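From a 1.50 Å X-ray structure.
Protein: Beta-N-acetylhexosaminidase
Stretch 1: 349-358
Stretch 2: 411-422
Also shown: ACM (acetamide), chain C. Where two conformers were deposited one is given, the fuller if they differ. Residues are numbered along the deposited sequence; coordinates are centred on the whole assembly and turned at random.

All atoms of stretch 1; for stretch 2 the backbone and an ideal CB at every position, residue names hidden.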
ATOM      1  N   GLU A 349       9.970  -6.645  -7.951  1.00 17.95           N
ATOM      2  CA  GLU A 349       9.960  -7.167  -9.314  0.50 18.07           C
ATOM      3  C   GLU A 349       8.578  -7.079  -9.951  1.00 16.77           C
ATOM      4  O   GLU A 349       8.474  -7.070 -11.184  1.00 18.76           O
ATOM      5  CB  GLU A 349      10.454  -8.622  -9.312  0.50 19.98           C
ATOM      6  CG  GLU A 349      10.615  -9.276 -10.685  0.50 22.54           C
ATOM      7  CD  GLU A 349      11.325 -10.625 -10.623  0.50 25.63           C
ATOM      8  OE1 GLU A 349      12.158 -10.812  -9.712  0.50 28.55           O
ATOM      9  OE2 GLU A 349      11.060 -11.498 -11.484  0.50 25.08           O
ATOM     10  N   TYR A 350       7.519  -7.009  -9.139  1.00 15.59           N
ATOM     11  CA  TYR A 350       6.146  -7.056  -9.629  1.00 15.90           C
ATOM     12  C   TYR A 350       5.287  -5.910  -9.115  1.00 15.16           C
ATOM     13  O   TYR A 350       4.294  -5.540  -9.759  1.00 16.85           O
ATOM     14  CB  TYR A 350       5.465  -8.349  -9.163  1.00 16.04           C
ATOM     15  CG  TYR A 350       6.101  -9.615  -9.669  1.00 17.23           C
ATOM     16  CD1 TYR A 350       7.112 -10.240  -8.952  1.00 18.65           C
ATOM     17  CD2 TYR A 350       5.685 -10.194 -10.862  1.00 16.91           C
ATOM     18  CE1 TYR A 350       7.700 -11.400  -9.407  1.00 20.65           C
ATOM     19  CE2 TYR A 350       6.265 -11.366 -11.327  1.00 20.66           C
ATOM     20  CZ  TYR A 350       7.272 -11.961 -10.595  1.00 22.13           C
ATOM     21  OH  TYR A 350       7.859 -13.118 -11.049  1.00 27.35           O
ATOM     22  N   CYS A 351       5.628  -5.367  -7.942  1.00 15.33           N
ATOM     23  CA  CYS A 351       4.690  -4.565  -7.165  1.00 14.43           C
ATOM     24  C   CYS A 351       5.106  -3.122  -6.987  1.00 14.15           C
ATOM     25  O   CYS A 351       4.322  -2.338  -6.434  1.00 13.27           O
ATOM     26  CB  CYS A 351       4.507  -5.162  -5.761  1.00 14.96           C
ATOM     27  SG  CYS A 351       3.914  -6.856  -5.748  1.00 16.98           S
ATOM     28  N   TYR A 352       6.312  -2.751  -7.410  1.00 14.47           N
ATOM     29  CA  TYR A 352       6.804  -1.387  -7.241  1.00 13.73           C
ATOM     30  C   TYR A 352       6.310  -0.577  -8.433  1.00 13.27           C
ATOM     31  O   TYR A 352       6.912  -0.594  -9.510  1.00 14.33           O
ATOM     32  CB  TYR A 352       8.324  -1.386  -7.076  1.00 14.26           C
ATOM     33  CG  TYR A 352       8.733  -1.475  -5.621  1.00 14.26           C
ATOM     34  CD1 TYR A 352       8.010  -2.265  -4.723  1.00 14.29           C
ATOM     35  CD2 TYR A 352       9.833  -0.768  -5.136  1.00 15.09           C
ATOM     36  CE1 TYR A 352       8.364  -2.342  -3.383  1.00 14.77           C
ATOM     37  CE2 TYR A 352      10.198  -0.842  -3.798  1.00 14.54           C
ATOM     38  CZ  TYR A 352       9.453  -1.624  -2.925  1.00 14.04           C
ATOM     39  OH  TYR A 352       9.795  -1.677  -1.594  1.00 15.05           O
ATOM     40  N   LEU A 353       5.196   0.133  -8.241  1.00 12.55           N
ATOM     41  CA  LEU A 353       4.540   0.798  -9.358  1.00 13.72           C
ATOM     42  C   LEU A 353       5.140   2.162  -9.670  1.00 13.98           C
ATOM     43  O   LEU A 353       4.669   2.833 -10.598  1.00 14.89           O
ATOM     44  CB  LEU A 353       3.026   0.875  -9.132  1.00 13.90           C
ATOM     45  CG  LEU A 353       2.388  -0.499  -8.875  1.00 14.46           C
ATOM     46  CD1 LEU A 353       0.867  -0.403  -8.806  1.00 16.77           C
ATOM     47  CD2 LEU A 353       2.832  -1.545  -9.924  1.00 16.56           C
ATOM     48  N   ASP A 354       6.171   2.581  -8.933  1.00 13.60           N
ATOM     49  CA  ASP A 354       6.947   3.731  -9.374  1.00 13.78           C
ATOM     50  C   ASP A 354       7.797   3.410 -10.600  1.00 14.46           C
ATOM     51  O   ASP A 354       8.197   4.334 -11.315  1.00 15.36           O
ATOM     52  CB  ASP A 354       7.802   4.288  -8.223  1.00 14.84           C
ATOM     53  CG  ASP A 354       8.690   3.232  -7.562  1.00 15.85           C
ATOM     54  OD1 ASP A 354       8.247   2.075  -7.389  1.00 16.20           O
ATOM     55  OD2 ASP A 354       9.838   3.572  -7.189  1.00 17.35           O
ATOM     56  N   PHE A 355       8.064   2.131 -10.869  1.00 14.40           N
ATOM     57  CA  PHE A 355       8.902   1.771 -12.007  1.00 14.08           C
ATOM     58  C   PHE A 355       8.123   2.006 -13.303  1.00 14.56           C
ATOM     59  O   PHE A 355       6.893   1.906 -13.319  1.00 15.07           O
ATOM     60  CB  PHE A 355       9.313   0.296 -11.929  1.00 14.73           C
ATOM     61  CG  PHE A 355      10.208  -0.059 -10.747  1.00 17.42           C
ATOM     62  CD1 PHE A 355      10.660   0.905  -9.853  1.00 17.72           C
ATOM     63  CD2 PHE A 355      10.587  -1.378 -10.541  1.00 19.54           C
ATOM     64  CE1 PHE A 355      11.482   0.559  -8.773  1.00 17.37           C
ATOM     65  CE2 PHE A 355      11.404  -1.734  -9.469  1.00 20.23           C
ATOM     66  CZ  PHE A 355      11.853  -0.762  -8.585  1.00 18.33           C
ATOM     67  N   PRO A 356       8.810   2.336 -14.401  1.00 15.32           N
ATOM     68  CA  PRO A 356       8.096   2.579 -15.663  1.00 16.75           C
ATOM     69  C   PRO A 356       7.404   1.315 -16.156  1.00 16.60           C
ATOM     70  O   PRO A 356       7.899   0.200 -15.975  1.00 17.26           O
ATOM     71  CB  PRO A 356       9.208   3.022 -16.624  1.00 16.53           C
ATOM     72  CG  PRO A 356      10.465   2.413 -16.055  1.00 16.17           C
ATOM     73  CD  PRO A 356      10.272   2.468 -14.554  1.00 15.52           C
ATOM     74  N   GLN A 357       6.239   1.497 -16.789  1.00 15.34           N
ATOM     75  CA  GLN A 357       5.458   0.354 -17.253  1.00 15.62           C
ATOM     76  C   GLN A 357       5.680   0.014 -18.720  1.00 16.87           C
ATOM     77  O   GLN A 357       5.306  -1.084 -19.146  1.00 17.60           O
ATOM     78  CB  GLN A 357       3.965   0.557 -16.986  1.00 15.39           C
ATOM     79  CG  GLN A 357       3.293   1.643 -17.819  1.00 14.91           C
ATOM     80  CD  GLN A 357       2.087   2.199 -17.093  1.00 15.15           C
ATOM     81  OE1 GLN A 357       1.047   1.550 -17.022  1.00 16.00           O
ATOM     82  NE2 GLN A 357       2.236   3.386 -16.510  1.00 16.95           N
ATOM     83  N   ILE A 358       6.266   0.921 -19.498  1.00 17.22           N
ATOM     84  CA  ILE A 358       6.614   0.659 -20.889  1.00 17.77           C
ATOM     85  C   ILE A 358       8.069   1.048 -21.083  1.00 20.38           C
ATOM     86  O   ILE A 358       8.483   2.137 -20.667  1.00 19.52           O
ATOM     87  CB  ILE A 358       5.697   1.430 -21.861  1.00 17.90           C
ATOM     88  CG1 ILE A 358       4.270   0.881 -21.769  1.00 18.39           C
ATOM     89  CG2 ILE A 358       6.227   1.343 -23.293  1.00 19.06           C
ATOM     90  CD1 ILE A 358       3.249   1.715 -22.501  1.00 20.12           C
ATOM     91  N   UNK A 411      -1.603   8.366 -10.825  1.00 13.68           N
ATOM     92  CA  UNK A 411      -2.521   7.427 -11.457  1.00 13.93           C
ATOM     93  C   UNK A 411      -1.931   6.853 -12.731  1.00 14.07           C
ATOM     94  O   UNK A 411      -2.211   5.697 -13.070  1.00 15.07           O
ATOM     95  CB  UNK A 411      -3.857   8.108 -11.759  1.00 13.93           C
ATOM     96  N   UNK A 412      -1.125   7.639 -13.454  1.00 13.31           N
ATOM     97  CA  UNK A 412      -0.523   7.119 -14.674  1.00 13.92           C
ATOM     98  C   UNK A 412       0.332   5.893 -14.383  1.00 14.48           C
ATOM     99  O   UNK A 412       0.282   4.907 -15.126  1.00 15.16           O
ATOM    100  CB  UNK A 412       0.319   8.200 -15.355  1.00 13.92           C
ATOM    101  N   UNK A 413       1.132   5.937 -13.310  1.00 13.36           N
ATOM    102  CA  UNK A 413       1.958   4.776 -12.986  1.00 13.65           C
ATOM    103  C   UNK A 413       1.212   3.725 -12.172  1.00 12.81           C
ATOM    104  O   UNK A 413       1.504   2.535 -12.310  1.00 14.71           O
ATOM    105  CB  UNK A 413       3.203   5.225 -12.219  1.00 13.65           C
ATOM    106  N   UNK A 414       0.232   4.123 -11.359  1.00 13.22           N
ATOM    107  CA  UNK A 414      -0.478   3.135 -10.553  1.00 13.57           C
ATOM    108  C   UNK A 414      -1.349   2.222 -11.408  1.00 13.31           C
ATOM    109  O   UNK A 414      -1.417   1.015 -11.152  1.00 14.33           O
ATOM    110  CB  UNK A 414      -1.339   3.836  -9.500  1.00 13.57           C
ATOM    111  N   UNK A 415      -2.036   2.782 -12.426  1.00 13.23           N
ATOM    112  CA  UNK A 415      -2.969   2.052 -13.277  1.00 13.71           C
ATOM    113  C   UNK A 415      -2.426   1.935 -14.695  1.00 13.32           C
ATOM    114  O   UNK A 415      -1.759   2.854 -15.184  1.00 14.97           O
ATOM    115  CB  UNK A 415      -4.336   2.740 -13.288  1.00 13.71           C
ATOM    116  N   UNK A 416      -2.703   0.823 -15.399  1.00 14.10           N
ATOM    117  CA  UNK A 416      -3.552  -0.305 -14.992  1.00 14.47           C
ATOM    118  C   UNK A 416      -2.859  -1.404 -14.183  1.00 13.90           C
ATOM    119  O   UNK A 416      -3.504  -2.412 -13.915  1.00 13.82           O
ATOM    120  CB  UNK A 416      -4.160  -0.940 -16.244  1.00 14.47           C
ATOM    121  N   UNK A 417      -1.586  -1.249 -13.804  1.00 13.26           N
ATOM    122  CA  UNK A 417      -0.940  -2.331 -13.059  1.00 12.95           C
ATOM    123  C   UNK A 417      -1.654  -2.642 -11.749  1.00 13.13           C
ATOM    124  O   UNK A 417      -1.703  -3.807 -11.342  1.00 14.19           O
ATOM    125  CB  UNK A 417       0.519  -1.971 -12.774  1.00 12.95           C
ATOM    126  N   UNK A 418      -2.249  -1.636 -11.096  1.00 12.60           N
ATOM    127  CA  UNK A 418      -3.007  -1.913  -9.876  1.00 12.60           C
ATOM    128  C   UNK A 418      -4.161  -2.879 -10.132  1.00 13.13           C
ATOM    129  O   UNK A 418      -4.545  -3.624  -9.227  1.00 14.07           O
ATOM    130  CB  UNK A 418      -3.544  -0.609  -9.283  1.00 12.60           C
ATOM    131  N   UNK A 419      -4.726  -2.878 -11.347  1.00 13.36           N
ATOM    132  CA  UNK A 419      -5.765  -3.849 -11.694  1.00 13.36           C
ATOM    133  C   UNK A 419      -5.216  -5.269 -11.657  1.00 13.55           C
ATOM    134  O   UNK A 419      -5.901  -6.199 -11.209  1.00 13.64           O
ATOM    135  CB  UNK A 419      -6.342  -3.545 -13.078  1.00 13.36           C
ATOM    136  N   UNK A 420      -3.986  -5.452 -12.144  1.00 13.27           N
ATOM    137  CA  UNK A 420      -3.356  -6.768 -12.115  1.00 13.04           C
ATOM    138  C   UNK A 420      -3.030  -7.182 -10.688  1.00 13.64           C
ATOM    139  O   UNK A 420      -3.247  -8.339 -10.307  1.00 14.23           O
ATOM    140  CB  UNK A 420      -2.086  -6.773 -12.969  1.00 13.04           C
ATOM    141  N   UNK A 421      -2.518  -6.247  -9.885  1.00 13.00           N
ATOM    142  CA  UNK A 421      -2.281  -6.525  -8.470  1.00 12.86           C
ATOM    143  C   UNK A 421      -3.580  -6.929  -7.782  1.00 11.91           C
ATOM    144  O   UNK A 421      -3.600  -7.857  -6.962  1.00 13.38           O
ATOM    145  CB  UNK A 421      -1.670  -5.306  -7.776  1.00 12.86           C
ATOM    146  N   UNK A 422      -4.679  -6.225  -8.083  1.00 12.23           N
ATOM    147  CA  UNK A 422      -5.969  -6.553  -7.478  1.00 12.04           C
ATOM    148  C   UNK A 422      -6.362  -7.993  -7.777  1.00 12.32           C
ATOM    149  O   UNK A 422      -6.839  -8.717  -6.891  1.00 13.14           O
ATOM    150  CB  UNK A 422      -7.054  -5.598  -7.980  1.00 12.04           C
TER
HETATM  151  C1  ACM C 502      11.679   0.409   0.256  1.00 15.50           C
HETATM  152  O   ACM C 502      11.581   0.203  -0.911  1.00 17.41           O
HETATM  153  N   ACM C 502      12.634   1.376   0.697  1.00 12.42           N
HETATM  154  C2  ACM C 502      10.849  -0.305   1.309  1.00 14.59           C

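Position 411 lies on a helix with nothing of stretch 1 within 5.5 Å of its ideal CB, so this contact sets no rule for it; it is Leu 411. At 412 the CB points sideways, 5.3 Å from Gln 357 NE2, and many helix formers would suit. The backbone matters more, because its carbonyl takes a hydrogen bond from Gln 357 NE2 to O of 412, 2.8 Å. The residue is Tyr 412; Tyr 412 CE2 comes 3.4 Å from Gln 357 NE2.

Position 413 is tighter: its ideal CB sits 3.2 Å from Leu 353 O, and the carbonyl of Asp 354 lies farther along. Glycine or alanine would be modest choices; a long donor could reach outward to the turn. Arg 413 does so. Arg 413 NH1 donates to Asp 354 O at 2.8 Å, with that oxygen near the guanidinium plane, while Pro 356 CA covers one face.

At 414 the CB points away, 4.8 Å from Leu 353 CD1, and a small or apolar residue would do; it is Ala 414. Position 415 leaves helical phi/psi at -112/146, and its CB points away, so stretch 1 leaves the choice wide; it is Tyr 415. The peptide before 416 is cis, which strongly favours proline, and Pro 416 follows, with Pro 416 CD 3.5 Å from Gln 357 OE1.

Position 417 opens the new helix with its CB toward stretch 1, 3.7 Å from Leu 353 CD2. An apolar side chain could pack there, yet the carbonyls of the turn beyond favour a long donor, lysine or arginine. Arg 417 threads its guanidinium between Gln 357 CB on one face and Leu 353 CA on the opposite one. Arg 417 NH1 and NH2 both donate to Phe 355 O, each at 2.9 Å, a fork that a single amine could not copy. Arg 417 NH2 also donates to Arg 413 O at 2.9 Å, tying the two helical segments together. A water accepts from Arg 417 NE (2.9 Å) and donates to Gln 357 OE1 (2.9 Å), bridging the stretches.

At 418 the ideal CB is 4.4 Å from Leu 353 CD1, suiting a small apolar residue: Ala 418, in apolar contact with that leucine. Positions 419 and 420 are out of reach; they are Cys 419 and Ala 420.

At 421 the CB points toward stretch 1, but nothing of it lies within 5.5 Å. Leucine, isoleucine or methionine could span the gap. Ile 421 does, placing Ile 421 CD1 4.0 Å from Cys 351 SG. Position 422, out of reach, is Ala 422.

Stretch 2 411-422: LYRAYPRACAIA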
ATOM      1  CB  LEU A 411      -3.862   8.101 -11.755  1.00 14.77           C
ATOM      2  CG  LEU A 411      -4.693   8.508 -10.535  1.00 14.63           C
ATOM      3  CD1 LEU A 411      -5.955   9.243 -10.993  1.00 15.64           C
ATOM      4  CD2 LEU A 411      -5.042   7.296  -9.666  1.00 16.62           C
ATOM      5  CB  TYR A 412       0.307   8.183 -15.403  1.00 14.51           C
ATOM      6  CG  TYR A 412       0.758   7.630 -16.727  1.00 15.39           C
ATOM      7  CD1 TYR A 412      -0.061   7.719 -17.845  1.00 15.34           C
ATOM      8  CD2 TYR A 412       1.973   6.962 -16.843  1.00 15.18           C
ATOM      9  CE1 TYR A 412       0.326   7.176 -19.060  1.00 15.89           C
ATOM     10  CE2 TYR A 412       2.367   6.404 -18.040  1.00 15.89           C
ATOM     11  CZ  TYR A 412       1.541   6.520 -19.147  1.00 17.36           C
ATOM     12  OH  TYR A 412       1.926   5.963 -20.334  1.00 18.34           O
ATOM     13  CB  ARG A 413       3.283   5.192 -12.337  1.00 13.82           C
ATOM     14  CG  ARG A 413       4.164   5.933 -13.330  1.00 15.24           C
ATOM     15  CD  ARG A 413       5.666   5.669 -13.213  1.00 15.57           C
ATOM     16  NE  ARG A 413       6.338   6.256 -14.372  1.00 15.51           N
ATOM     17  CZ  ARG A 413       7.643   6.171 -14.644  1.00 15.37           C
ATOM     18  NH1 ARG A 413       8.469   5.522 -13.832  1.00 16.69           N
ATOM     19  NH2 ARG A 413       8.121   6.746 -15.747  1.00 16.99           N
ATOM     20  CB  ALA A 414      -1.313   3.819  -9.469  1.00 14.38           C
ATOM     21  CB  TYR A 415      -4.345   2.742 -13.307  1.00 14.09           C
ATOM     22  CG  TYR A 415      -5.051   2.584 -11.982  1.00 13.24           C
ATOM     23  CD1 TYR A 415      -5.841   1.467 -11.728  1.00 14.21           C
ATOM     24  CD2 TYR A 415      -4.859   3.505 -10.956  1.00 13.06           C
ATOM     25  CE1 TYR A 415      -6.441   1.284 -10.505  1.00 14.58           C
ATOM     26  CE2 TYR A 415      -5.463   3.337  -9.719  1.00 13.28           C
ATOM     27  CZ  TYR A 415      -6.246   2.217  -9.500  1.00 13.12           C
ATOM     28  OH  TYR A 415      -6.845   2.024  -8.284  1.00 14.49           O
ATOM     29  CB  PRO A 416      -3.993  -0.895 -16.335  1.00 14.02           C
ATOM     30  CG  PRO A 416      -2.818  -0.652 -17.216  1.00 14.82           C
ATOM     31  CD  PRO A 416      -2.342   0.734 -16.826  1.00 14.50           C
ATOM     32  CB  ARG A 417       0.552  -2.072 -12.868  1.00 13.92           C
ATOM     33  CG  ARG A 417       1.336  -2.283 -14.167  1.00 14.70           C
ATOM     34  CD  ARG A 417       2.791  -1.859 -14.035  1.00 14.83           C
ATOM     35  NE  ARG A 417       2.896  -0.442 -13.699  1.00 14.34           N
ATOM     36  CZ  ARG A 417       4.045   0.197 -13.500  1.00 13.72           C
ATOM     37  NH1 ARG A 417       5.201  -0.444 -13.639  1.00 13.85           N
ATOM     38  NH2 ARG A 417       4.036   1.486 -13.182  1.00 13.76           N
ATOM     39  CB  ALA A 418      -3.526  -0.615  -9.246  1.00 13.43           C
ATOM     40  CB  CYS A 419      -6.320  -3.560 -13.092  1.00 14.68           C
ATOM     41  SG  CYS A 419      -6.887  -1.865 -13.341  1.00 15.84           S
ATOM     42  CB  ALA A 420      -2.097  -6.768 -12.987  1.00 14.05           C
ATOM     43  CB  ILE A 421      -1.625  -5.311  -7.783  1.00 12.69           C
ATOM     44  CG1 ILE A 421      -0.246  -5.012  -8.397  1.00 14.87           C
ATOM     45  CG2 ILE A 421      -1.519  -5.528  -6.271  1.00 14.30           C
ATOM     46  CD1 ILE A 421       0.787  -6.093  -8.148  1.00 17.53           C
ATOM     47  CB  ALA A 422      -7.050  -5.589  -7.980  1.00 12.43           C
TER
HETATM   48  O   HOH W   1       0.417   0.889 -14.313  1.00 14.84           O
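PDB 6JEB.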